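Local coordinates for protein MDM10 isoform 1 (Saccharomyces cerevisiae, PDB 7BTX) that helps tether the endoplasmic reticulum to mitochondria as a component of the ERMES complex and takes part in late assembly steps of the TOM complex, at residues S41-Q46 against F61-R66. Sequence-based numbering, arbitrary orientation.
Sequences SAIHLQ and FSTRSR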
loop_
_atom_site.group_PDB
_atom_site.type_symbol
_atom_site.label_atom_id
_atom_site.label_comp_id
_atom_site.label_asym_id
_atom_site.label_seq_id
_atom_site.Cartn_x
_atom_site.Cartn_y
_atom_site.Cartn_z
ATOM N N SER D 41 -14.735 -12.341 1.145
ATOM C CA SER D 41 -13.401 -12.908 0.999
ATOM C C SER D 41 -12.455 -12.474 2.114
ATOM O O SER D 41 -11.306 -12.918 2.161
ATOM C CB SER D 41 -12.815 -12.543 -0.361
ATOM O OG SER D 41 -12.736 -11.139 -0.513
ATOM N N ALA D 42 -12.929 -11.626 3.024
ATOM C CA ALA D 42 -12.131 -11.125 4.136
ATOM C C ALA D 42 -13.089 -10.571 5.177
ATOM O O ALA D 42 -14.296 -10.479 4.942
ATOM C CB ALA D 42 -11.151 -10.042 3.701
ATOM N N ILE D 43 -12.540 -10.197 6.331
ATOM C CA ILE D 43 -13.337 -9.512 7.342
ATOM C C ILE D 43 -13.556 -8.075 6.900
ATOM O O ILE D 43 -12.601 -7.357 6.587
ATOM C CB ILE D 43 -12.653 -9.571 8.714
ATOM C CG1 ILE D 43 -12.077 -10.962 8.963
ATOM C CG2 ILE D 43 -13.630 -9.188 9.803
ATOM C CD1 ILE D 43 -13.119 -12.035 9.121
ATOM N N HIS D 44 -14.814 -7.651 6.870
ATOM C CA HIS D 44 -15.190 -6.392 6.239
ATOM C C HIS D 44 -16.189 -5.679 7.131
ATOM O O HIS D 44 -17.229 -6.246 7.469
ATOM C CB HIS D 44 -15.774 -6.645 4.850
ATOM C CG HIS D 44 -16.045 -5.402 4.067
ATOM N ND1 HIS D 44 -15.176 -4.923 3.112
ATOM C CD2 HIS D 44 -17.094 -4.547 4.084
ATOM C CE1 HIS D 44 -15.670 -3.817 2.585
ATOM N NE2 HIS D 44 -16.834 -3.568 3.156
ATOM N N LEU D 45 -15.878 -4.448 7.519
ATOM C CA LEU D 45 -16.757 -3.647 8.355
ATOM C C LEU D 45 -17.323 -2.500 7.536
ATOM O O LEU D 45 -16.704 -2.047 6.574
ATOM C CB LEU D 45 -16.029 -3.096 9.583
ATOM C CG LEU D 45 -15.733 -4.025 10.763
ATOM C CD1 LEU D 45 -14.510 -4.900 10.537
ATOM C CD2 LEU D 45 -15.577 -3.227 12.030
ATOM N N GLN D 46 -18.508 -2.035 7.921
ATOM C CA GLN D 46 -19.169 -0.966 7.191
ATOM C C GLN D 46 -20.139 -0.251 8.116
ATOM O O GLN D 46 -20.875 -0.893 8.858
ATOM C CB GLN D 46 -19.903 -1.500 5.958
ATOM C CG GLN D 46 -20.753 -0.468 5.255
ATOM C CD GLN D 46 -21.140 -0.871 3.867
ATOM O OE1 GLN D 46 -20.758 -1.933 3.386
ATOM N NE2 GLN D 46 -21.904 -0.020 3.203
ATOM N N PHE D 61 -14.160 -0.462 5.627
ATOM C CA PHE D 61 -12.771 -0.887 5.597
ATOM C C PHE D 61 -12.738 -2.383 5.835
ATOM O O PHE D 61 -13.550 -2.916 6.592
ATOM C CB PHE D 61 -11.908 -0.152 6.633
ATOM C CG PHE D 61 -12.287 -0.412 8.062
ATOM C CD1 PHE D 61 -13.315 0.297 8.660
ATOM C CD2 PHE D 61 -11.584 -1.332 8.822
ATOM C CE1 PHE D 61 -13.657 0.073 9.977
ATOM C CE2 PHE D 61 -11.921 -1.564 10.136
ATOM C CZ PHE D 61 -12.957 -0.857 10.717
ATOM N N SER D 62 -11.806 -3.052 5.183
ATOM C CA SER D 62 -11.606 -4.475 5.359
ATOM C C SER D 62 -10.179 -4.730 5.810
ATOM O O SER D 62 -9.413 -3.806 6.083
ATOM C CB SER D 62 -11.918 -5.228 4.066
ATOM O OG SER D 62 -11.031 -4.847 3.034
ATOM N N THR D 63 -9.826 -6.009 5.914
ATOM C CA THR D 63 -8.427 -6.361 6.108
ATOM C C THR D 63 -7.646 -6.182 4.814
ATOM O O THR D 63 -6.508 -5.703 4.824
ATOM C CB THR D 63 -8.306 -7.793 6.618
ATOM O OG1 THR D 63 -8.722 -8.699 5.593
ATOM C CG2 THR D 63 -9.173 -7.995 7.847
ATOM N N ARG D 64 -8.250 -6.551 3.686
ATOM C CA ARG D 64 -7.604 -6.429 2.386
ATOM C C ARG D 64 -7.493 -4.978 1.946
ATOM O O ARG D 64 -6.486 -4.578 1.353
ATOM C CB ARG D 64 -8.372 -7.225 1.331
ATOM C CG ARG D 64 -8.417 -8.718 1.579
ATOM C CD ARG D 64 -7.160 -9.419 1.094
ATOM N NE ARG D 64 -7.157 -10.835 1.452
ATOM C CZ ARG D 64 -7.754 -11.792 0.748
ATOM N NH1 ARG D 64 -7.693 -13.050 1.157
ATOM N NH2 ARG D 64 -8.408 -11.497 -0.367
ATOM N N SER D 65 -8.518 -4.183 2.235
ATOM C CA SER D 65 -8.558 -2.801 1.776
ATOM C C SER D 65 -8.854 -1.855 2.931
ATOM O O SER D 65 -9.715 -2.138 3.768
ATOM C CB SER D 65 -9.599 -2.633 0.672
ATOM O OG SER D 65 -9.652 -1.290 0.232
ATOM N N ARG D 66 -8.150 -0.733 2.984
ATOM C CA ARG D 66 -8.294 0.234 4.076
ATOM C C ARG D 66 -9.508 1.132 3.813
ATOM O O ARG D 66 -10.318 0.832 2.928
ATOM C CB ARG D 66 -6.982 0.952 4.263
ATOM C CG ARG D 66 -6.265 1.316 2.990
ATOM C CD ARG D 66 -4.843 1.697 3.329
ATOM N NE ARG D 66 -4.838 2.842 4.229
ATOM C CZ ARG D 66 -3.877 3.110 5.102
ATOM N NH1 ARG D 66 -2.829 2.308 5.209
ATOM N NH2 ARG D 66 -3.973 4.177 5.878
#
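L45 and F61 satisfy each other through two backbone hydrogen bonds. L45 N donates to F61 O at 2.9 Å. F61 N returns a bond to L45 O at 3.1 Å. They form an antiparallel hydrogen-bonded pair. Their side chains lie side by side and point the same way. With F61 CG between its backbone N and carbonyl carbon (chi1 64°), the ring lies beside L45. L45 CB sits over one face of that ring, offset toward the rim, in a CH-pi contact. L45 CD2 meets F61 CZ at 3.8 Å.

H44 and S62 form the next pair, which is non-hydrogen-bonded, and their side chains share the other face of the sheet. H44 ND1 approaches S62 CB at 3.4 Å. Strands 44-48 and 55-62 make the first beta hairpin of this mitochondrial outer-membrane beta-barrel. Strand 44-48 lies between 55-62 and 491-492. It pairs in parallel with 491-492, where Q46 bonds Y491 through the backbone. This meeting of first and last strands is the seam that closes the barrel, as in VDAC and Tom40.

Just before strand 44-48 and just after strand 55-62, I43 O accepts from T63 N at 3.2 Å. It also receives a CA-H...O contact from S62. S62 OG accepts from S65 N at 2.7 Å, an ST motif, while S62 N donates to S65 O. A42 CB packs against R64 CG at 3.7 Å. R66 NH2 donates to the backbone of another protein's chain, and R66 NH1 does so weakly.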